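Local coordinates for protein pilin (PDB 3GLD) that builds the shaft of the streptococcal pilus by isopeptide-linked stacking of its subunits, allowing the bacteria to adhere to host cells, aggregate and form biofilms, at residues 29-33 with 233-237; 184-188 with 238-242; 197-203 with 228-234. The protein carries 2 engineered substitutions. Residue numbers count along the deposited sequence, not the author numbering.

In the fold
Contacts 2 and 3 lie within the second beta-sandwich domain, one in each sheet, whereas contact 1 joins a loop of the first domain to a corner of the second. All three are partly buried. L185, Y241, I199, I230 and V232 face the core, though K201 starts on that side too; contact 1, at the domain junction, relies on asparagines, waters and one small apolar touch. Contact 3 is a regular pairing of four bridges with a polar outer face; contact 2 soon opens, and its outer face is mixed (T184, V242). Contacts 1 and 3 share T233 and N234. L185 of contact 2 meets V197 of contact 3 and L235 of contact 1.

Contact 1. Residues 29-33 with 233-237; sequences NSNAL and TNLPV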
loop_
_atom_site.group_PDB
_atom_site.type_symbol
_atom_site.label_atom_id
_atom_site.label_comp_id
_atom_site.label_asym_id
_atom_site.label_seq_id
_atom_site.Cartn_x
_atom_site.Cartn_y
_atom_site.Cartn_z
ATOM N N ASN A 29 1.499 -3.572 8.106
ATOM C CA ASN A 29 1.316 -2.855 9.360
ATOM C C ASN A 29 -0.071 -2.202 9.361
ATOM O O ASN A 29 -0.320 -1.322 8.550
ATOM C CB ASN A 29 2.393 -1.768 9.467
ATOM C CG ASN A 29 2.284 -0.929 10.739
ATOM O OD1 ASN A 29 1.228 -0.843 11.370
ATOM N ND2 ASN A 29 3.408 -0.300 11.125
ATOM N N SER A 30 -0.946 -2.593 10.284
ATOM C CA SER A 30 -2.335 -2.100 10.295
ATOM C C SER A 30 -2.450 -0.578 10.408
ATOM O O SER A 30 -3.458 0.019 10.001
ATOM C CB SER A 30 -3.138 -2.775 11.409
ATOM O OG SER A 30 -2.474 -2.611 12.650
ATOM N N ASN A 31 -1.410 0.055 10.932
ATOM C CA ASN A 31 -1.386 1.507 11.075
ATOM C C ASN A 31 -0.782 2.209 9.861
ATOM O O ASN A 31 -0.508 3.399 9.905
ATOM C CB ASN A 31 -0.598 1.895 12.328
ATOM C CG ASN A 31 -1.288 1.470 13.611
ATOM O OD1 ASN A 31 -2.472 1.744 13.814
ATOM N ND2 ASN A 31 -0.540 0.808 14.495
ATOM N N ALA A 32 -0.572 1.475 8.768
ATOM C CA ALA A 32 0.085 2.062 7.588
ATOM C C ALA A 32 -0.665 3.262 7.052
ATOM O O ALA A 32 -1.898 3.277 7.059
ATOM C CB ALA A 32 0.249 1.017 6.483
ATOM N N LEU A 33 0.086 4.263 6.593
ATOM C CA LEU A 33 -0.439 5.318 5.732
ATOM C C LEU A 33 -0.784 4.758 4.343
ATOM O O LEU A 33 -0.098 3.843 3.854
ATOM C CB LEU A 33 0.569 6.467 5.603
ATOM C CG LEU A 33 0.752 7.424 6.804
ATOM C CD1 LEU A 33 1.473 6.743 7.965
ATOM C CD2 LEU A 33 1.519 8.652 6.353
ATOM N N THR A 233 7.228 3.980 13.796
ATOM C CA THR A 233 6.734 2.605 13.662
ATOM C C THR A 233 5.952 2.315 12.371
ATOM O O THR A 233 5.742 1.149 12.034
ATOM C CB THR A 233 5.847 2.192 14.857
ATOM O OG1 THR A 233 4.669 3.016 14.890
ATOM C CG2 THR A 233 6.599 2.357 16.143
ATOM N N ASN A 234 5.525 3.358 11.667
ATOM C CA ASN A 234 4.790 3.186 10.390
ATOM C C ASN A 234 5.330 4.092 9.282
ATOM O O ASN A 234 4.575 4.740 8.577
ATOM C CB ASN A 234 3.276 3.364 10.589
ATOM C CG ASN A 234 2.884 4.759 11.062
ATOM O OD1 ASN A 234 3.719 5.532 11.522
ATOM N ND2 ASN A 234 1.583 5.087 10.940
ATOM N N LEU A 235 6.655 4.181 9.164
ATOM C CA LEU A 235 7.274 4.969 8.100
ATOM C C LEU A 235 6.952 4.348 6.737
ATOM O O LEU A 235 7.260 3.188 6.505
ATOM C CB LEU A 235 8.792 5.006 8.294
ATOM C CG LEU A 235 9.622 5.831 7.302
ATOM C CD1 LEU A 235 9.286 7.296 7.404
ATOM C CD2 LEU A 235 11.105 5.603 7.565
ATOM N N PRO A 236 6.326 5.119 5.827
ATOM C CA PRO A 236 6.109 4.479 4.533
ATOM C C PRO A 236 7.388 4.255 3.723
ATOM O O PRO A 236 8.384 4.978 3.889
ATOM C CB PRO A 236 5.160 5.443 3.800
ATOM C CG PRO A 236 4.628 6.382 4.855
ATOM C CD PRO A 236 5.679 6.440 5.925
ATOM N N VAL A 237 7.344 3.262 2.830
ATOM C CA VAL A 237 8.415 3.045 1.863
ATOM C C VAL A 237 8.460 4.181 0.839
ATOM O O VAL A 237 7.414 4.706 0.431
ATOM C CB VAL A 237 8.227 1.682 1.113
ATOM C CG1 VAL A 237 9.367 1.451 0.110
ATOM C CG2 VAL A 237 8.192 0.523 2.092
HETATM O O HOH W 1 2.585 1.895 13.611
HETATM O O HOH W 2 2.960 3.460 6.854
#
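Residues 29-33 form a tight loop, a type I beta turn from N29 to A32 closed by A32 N to N29 O at 2.8 Å. It faces a corner in the chain at T233 and N234, and the backbones stay apart, the nearest CA pair being L33 and P236 at 6.7 Å. An Asx turn reinforces the loop: N29 OD1 accepts from N31 N at 2.8 Å. This is a junction between the pilin's two tandem domains, the loop after strand 18-27 of the first meeting strand 229-236 of the second. Asparagine suits such a place because its amide can both donate and accept: N234 ND2 gives a hydrogen bond to N31 O (2.9 Å, nearly straight), while its OD1 is taken by M198 N. L33 CB meets P236 CG at 4.1 Å, a small apolar patch also lined by Y191. One water links L33 N (3.0 Å) to N234 O (2.7 Å); another donates to T233 OG1 (2.7 Å).

Contact 2. Residues 184-188 with 238-242; sequences TLKAN and GVDYV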
loop_
_atom_site.group_PDB
_atom_site.type_symbol
_atom_site.label_atom_id
_atom_site.label_comp_id
_atom_site.label_asym_id
_atom_site.label_seq_id
_atom_site.Cartn_x
_atom_site.Cartn_y
_atom_site.Cartn_z
ATOM N N THR A 184 13.125 15.169 10.056
ATOM C CA THR A 184 12.230 15.687 9.018
ATOM C C THR A 184 11.993 14.612 7.969
ATOM O O THR A 184 12.934 14.107 7.365
ATOM C CB THR A 184 12.807 16.933 8.352
ATOM O OG1 THR A 184 13.222 17.848 9.366
ATOM C CG2 THR A 184 11.766 17.604 7.444
ATOM N N LEU A 185 10.726 14.240 7.816
ATOM C CA LEU A 185 10.264 13.419 6.709
ATOM C C LEU A 185 9.699 14.343 5.611
ATOM O O LEU A 185 8.989 15.311 5.904
ATOM C CB LEU A 185 9.195 12.454 7.210
ATOM C CG LEU A 185 9.456 11.735 8.542
ATOM C CD1 LEU A 185 8.176 11.144 9.047
ATOM C CD2 LEU A 185 10.516 10.669 8.431
ATOM N N LYS A 186 10.031 14.045 4.352
ATOM C CA LYS A 186 9.684 14.908 3.220
ATOM C C LYS A 186 8.477 14.372 2.459
ATOM O O LYS A 186 8.374 13.172 2.202
ATOM C CB LYS A 186 10.861 15.064 2.259
ATOM C CG LYS A 186 12.049 15.859 2.813
ATOM C CD LYS A 186 12.825 15.081 3.862
ATOM C CE LYS A 186 13.740 15.987 4.662
ATOM N NZ LYS A 186 14.748 16.652 3.780
ATOM N N ALA A 187 7.573 15.277 2.097
ATOM C CA ALA A 187 6.403 14.920 1.299
ATOM C C ALA A 187 6.806 14.419 -0.087
ATOM O O ALA A 187 7.842 14.805 -0.626
ATOM C CB ALA A 187 5.447 16.130 1.176
ATOM N N ASN A 188 5.989 13.536 -0.643
ATOM C CA ASN A 188 6.056 13.194 -2.062
ATOM C C ASN A 188 4.629 13.021 -2.591
ATOM O O ASN A 188 3.672 13.250 -1.851
ATOM C CB ASN A 188 6.935 11.946 -2.310
ATOM C CG ASN A 188 6.495 10.741 -1.516
ATOM O OD1 ASN A 188 5.303 10.486 -1.342
ATOM N ND2 ASN A 188 7.474 9.974 -1.020
ATOM N N GLY A 238 9.665 4.555 0.417
ATOM C CA GLY A 238 9.842 5.601 -0.594
ATOM C C GLY A 238 9.886 7.042 -0.089
ATOM O O GLY A 238 9.837 7.981 -0.887
ATOM N N VAL A 239 10.012 7.222 1.226
ATOM C CA VAL A 239 9.999 8.558 1.831
ATOM C C VAL A 239 11.403 9.020 2.176
ATOM O O VAL A 239 12.167 8.300 2.843
ATOM C CB VAL A 239 9.077 8.633 3.076
ATOM C CG1 VAL A 239 9.320 9.936 3.881
ATOM C CG2 VAL A 239 7.599 8.566 2.661
ATOM N N ASP A 240 11.754 10.214 1.717
ATOM C CA ASP A 240 13.048 10.805 2.081
ATOM C C ASP A 240 13.021 11.348 3.490
ATOM O O ASP A 240 11.979 11.810 3.968
ATOM C CB ASP A 240 13.447 11.922 1.117
ATOM C CG ASP A 240 13.679 11.416 -0.283
ATOM O OD1 ASP A 240 13.561 10.199 -0.507
ATOM O OD2 ASP A 240 13.974 12.232 -1.166
ATOM N N TYR A 241 14.168 11.297 4.159
ATOM C CA TYR A 241 14.262 11.857 5.495
ATOM C C TYR A 241 15.699 12.228 5.864
ATOM O O TYR A 241 16.655 11.753 5.255
ATOM C CB TYR A 241 13.633 10.910 6.535
ATOM C CG TYR A 241 14.372 9.606 6.710
ATOM C CD1 TYR A 241 15.437 9.503 7.609
ATOM C CD2 TYR A 241 14.010 8.473 5.971
ATOM C CE1 TYR A 241 16.133 8.307 7.759
ATOM C CE2 TYR A 241 14.686 7.286 6.107
ATOM C CZ TYR A 241 15.750 7.203 7.010
ATOM O OH TYR A 241 16.421 6.018 7.161
ATOM N N VAL A 242 15.816 13.098 6.866
ATOM C CA VAL A 242 17.088 13.478 7.456
ATOM C C VAL A 242 16.908 13.438 8.963
ATOM O O VAL A 242 15.885 13.911 9.492
ATOM C CB VAL A 242 17.500 14.922 7.062
ATOM C CG1 VAL A 242 18.928 15.226 7.556
ATOM C CG2 VAL A 242 17.431 15.137 5.552
HETATM O O HOH W 3 15.843 16.959 10.199
HETATM O O HOH W 4 9.691 11.819 0.396
#
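This is an antiparallel strand pairing at the centre of a four-stranded sheet in the second domain, where strand 179-185 runs beside strand 240-245. T184 and V242 form a hydrogen-bonded pair, with T184 N to V242 O and V242 N to T184 O both 3.1 Å; L185 and Y241 follow as a non-hydrogen-bonded pair, CA to CA 4.5 Å, and K186 N to D240 O at 3.0 Å completes the pairing. Beyond it the chains separate, and a water fills the gap, donating to K186 O (2.6 Å) and accepting from D240 N (2.9 Å). The sheet is one layer of a beta sandwich, consistent with the CnaB-type (inverse immunoglobulin) fold of isopeptide-containing pilin domains, so its two faces differ. L185 and Y241 face the core: L185 CD2 touches Y241 CB at 3.7 Å, L185 CB lies 4.2 Å from V239 CG1, and the tyrosine ring continues onto M284 and I286 of the other layer. T184 and V242, both beta-branched and so suited to an extended backbone, lie on the outer face, where the K186 chain, S273, T274 and Q276 cover V242. The flexible K186 bends back along the neighbouring strand, its CD 3.9 Å from Y241 CA and its NZ 3.6 Å from V242 CG2, to reach Q276; D240 OD1 is hydrogen-bonded to T278 OG1. At G238 phi is 86°, where a CB would jam against the preceding carbonyl oxygen, so glycine fits the turn into the strand. Farther along strand 240-245, E245 autocatalyses the K166-N290 isopeptide bond. The side chain of V242 is about 10 Å from that of E245.

Contact 3. Residues 197-203 with 228-234; sequences VMIEKTT and ESIKVTN
Two antiparallel strands, 197-202 and 229-232, lie side by side in one layer of a beta sandwich, consistent with the CnaB-type (inverse immunoglobulin) fold, their axes 4.5 Å apart at closest and 160° between directions. The register pairs I199 with V232 and K201 with I230 as non-hydrogen-bonded pairs (CA to CA 4.4 and 4.2 Å), and E200 with K231 and T202 with S229 as hydrogen-bonded ones (5.2 and 5.3 Å). E200 N to K231 O is 2.9 Å, K231 N to E200 O 2.8 Å, T202 N to S229 O 2.7 Å and S229 N to T202 O 3.1 Å.

Beta-branched V197, I199, I230 and V232 suit both the extended backbone and the dry core face. I199 (m, t) fits between I230 (p, t) and V232 (t), with CG2 4.0 Å from I230 CB and CG1 3.8 Å from V232 CG2. V197 (m) sets CG2 against V232 CG1 at 3.7 Å, and L183 of the facing sheet closes over I199 and V232. At the far end K201, fully extended, passes I230 CG2 (K201 CB at 3.9 Å) towards T223 O.

The outer face is polar. E200 (m, t) sets CD 3.9 Å from CG2 of T233 (p), while a water joins E200 OE2 (3.2 Å) to T233 OG1 (2.7 Å); Q211 also binds that carboxylate.

At T233 (phi/psi -85/-15) and N234 (-133/44) the chain turns a corner. T233 N still reaches M198 O at 2.9 Å, but beyond it an asparagine in the p rotamer stands in for a backbone carbonyl: N234 OD1 accepts from M198 N at 2.8 Å.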
loop_
_atom_site.group_PDB
_atom_site.type_symbol
_atom_site.label_atom_id
_atom_site.label_comp_id
_atom_site.label_asym_id
_atom_site.label_seq_id
_atom_site.Cartn_x
_atom_site.Cartn_y
_atom_site.Cartn_z
ATOM N N VAL A 197 2.815 10.366 11.137
ATOM C CA VAL A 197 3.405 9.063 11.411
ATOM C C VAL A 197 3.610 8.884 12.912
ATOM O O VAL A 197 3.824 9.872 13.655
ATOM C CB VAL A 197 4.760 8.823 10.674
ATOM C CG1 VAL A 197 4.589 8.995 9.165
ATOM C CG2 VAL A 197 5.853 9.720 11.212
ATOM N N MET A 198 3.547 7.633 13.349
ATOM C CA MET A 198 3.599 7.305 14.750
ATOM C C MET A 198 5.049 7.123 15.192
ATOM O O MET A 198 5.835 6.452 14.516
ATOM C CB MET A 198 2.837 6.028 15.030
ATOM C CG MET A 198 1.370 6.105 14.638
ATOM S SD MET A 198 0.598 4.481 14.616
ATOM C CE MET A 198 0.361 4.124 16.353
ATOM N N ILE A 199 5.367 7.705 16.343
ATOM C CA ILE A 199 6.701 7.618 16.929
ATOM C C ILE A 199 6.611 7.101 18.365
ATOM O O ILE A 199 5.781 7.588 19.149
ATOM C CB ILE A 199 7.405 8.985 16.858
ATOM C CG1 ILE A 199 7.691 9.312 15.388
ATOM C CG2 ILE A 199 8.737 8.981 17.688
ATOM C CD1 ILE A 199 8.363 10.620 15.145
ATOM N N GLU A 200 7.447 6.115 18.694
ATOM C CA GLU A 200 7.545 5.566 20.046
ATOM C C GLU A 200 8.925 5.873 20.600
ATOM O O GLU A 200 9.903 5.568 19.945
ATOM C CB GLU A 200 7.373 4.037 20.063
ATOM C CG GLU A 200 5.964 3.531 19.812
ATOM C CD GLU A 200 5.856 1.997 19.919
ATOM O OE1 GLU A 200 6.890 1.320 20.163
ATOM O OE2 GLU A 200 4.733 1.472 19.748
ATOM N N LYS A 201 8.992 6.479 21.792
ATOM C CA LYS A 201 10.253 6.747 22.470
ATOM C C LYS A 201 10.419 5.786 23.631
ATOM O O LYS A 201 9.518 5.663 24.470
ATOM C CB LYS A 201 10.338 8.209 22.970
ATOM C CG LYS A 201 11.635 8.499 23.746
ATOM C CD LYS A 201 11.841 9.994 24.028
ATOM C CE LYS A 201 12.910 10.162 25.099
ATOM N NZ LYS A 201 13.327 11.570 25.318
ATOM N N THR A 202 11.571 5.109 23.672
ATOM C CA THR A 202 11.897 4.145 24.729
ATOM C C THR A 202 13.025 4.683 25.614
ATOM O O THR A 202 14.038 5.161 25.112
ATOM C CB THR A 202 12.286 2.780 24.117
ATOM O OG1 THR A 202 11.206 2.328 23.294
ATOM C CG2 THR A 202 12.576 1.726 25.192
ATOM N N THR A 203 12.804 4.624 26.925
ATOM C CA THR A 203 13.774 5.045 27.926
ATOM C C THR A 203 14.129 3.837 28.768
ATOM O O THR A 203 13.375 2.865 28.847
ATOM C CB THR A 203 13.216 6.167 28.842
ATOM O OG1 THR A 203 12.046 5.695 29.531
ATOM C CG2 THR A 203 12.852 7.403 28.030
ATOM N N GLU A 228 18.820 5.267 24.993
ATOM C CA GLU A 228 17.408 5.515 24.662
ATOM C C GLU A 228 17.218 5.500 23.149
ATOM O O GLU A 228 18.198 5.610 22.394
ATOM C CB GLU A 228 16.947 6.859 25.261
ATOM C CG GLU A 228 16.996 6.863 26.783
ATOM C CD GLU A 228 16.458 8.146 27.424
ATOM O OE1 GLU A 228 16.380 9.206 26.757
ATOM O OE2 GLU A 228 16.095 8.069 28.608
ATOM N N SER A 229 15.965 5.372 22.695
ATOM C CA SER A 229 15.726 5.439 21.273
ATOM C C SER A 229 14.315 5.956 20.963
ATOM O O SER A 229 13.412 5.894 21.810
ATOM C CB SER A 229 15.931 4.044 20.639
ATOM O OG SER A 229 14.954 3.112 21.135
ATOM N N ILE A 230 14.151 6.468 19.746
ATOM C CA ILE A 230 12.827 6.620 19.156
ATOM C C ILE A 230 12.713 5.648 17.969
ATOM O O ILE A 230 13.736 5.204 17.428
ATOM C CB ILE A 230 12.509 8.057 18.687
ATOM C CG1 ILE A 230 13.442 8.520 17.559
ATOM C CG2 ILE A 230 12.499 9.036 19.883
ATOM C CD1 ILE A 230 12.815 9.596 16.686
ATOM N N LYS A 231 11.473 5.346 17.583
ATOM C CA LYS A 231 11.187 4.475 16.462
ATOM C C LYS A 231 9.916 5.009 15.777
ATOM O O LYS A 231 8.847 5.078 16.399
ATOM C CB LYS A 231 10.967 3.035 16.932
ATOM C CG LYS A 231 10.924 2.007 15.762
ATOM C CD LYS A 231 10.273 0.697 16.147
ATOM C CE LYS A 231 11.050 -0.042 17.200
ATOM N NZ LYS A 231 10.614 -1.475 17.294
ATOM N N VAL A 232 10.067 5.412 14.522
ATOM C CA VAL A 232 8.943 5.719 13.659
ATOM C C VAL A 232 8.387 4.337 13.258
ATOM O O VAL A 232 9.042 3.581 12.540
ATOM C CB VAL A 232 9.409 6.529 12.440
ATOM C CG1 VAL A 232 8.215 6.907 11.526
ATOM C CG2 VAL A 232 10.132 7.775 12.882
ATOM N N THR A 233 7.228 3.980 13.796
ATOM C CA THR A 233 6.734 2.605 13.662
ATOM C C THR A 233 5.952 2.315 12.371
ATOM O O THR A 233 5.742 1.149 12.034
ATOM C CB THR A 233 5.847 2.192 14.857
ATOM O OG1 THR A 233 4.669 3.016 14.890
ATOM C CG2 THR A 233 6.599 2.357 16.143
ATOM N N ASN A 234 5.525 3.358 11.667
ATOM C CA ASN A 234 4.790 3.186 10.390
ATOM C C ASN A 234 5.330 4.092 9.282
ATOM O O ASN A 234 4.575 4.740 8.577
ATOM C CB ASN A 234 3.276 3.364 10.589
ATOM C CG ASN A 234 2.884 4.759 11.062
ATOM O OD1 ASN A 234 3.719 5.532 11.522
ATOM N ND2 ASN A 234 1.583 5.087 10.940
HETATM O O HOH W 5 3.683 3.379 17.409
#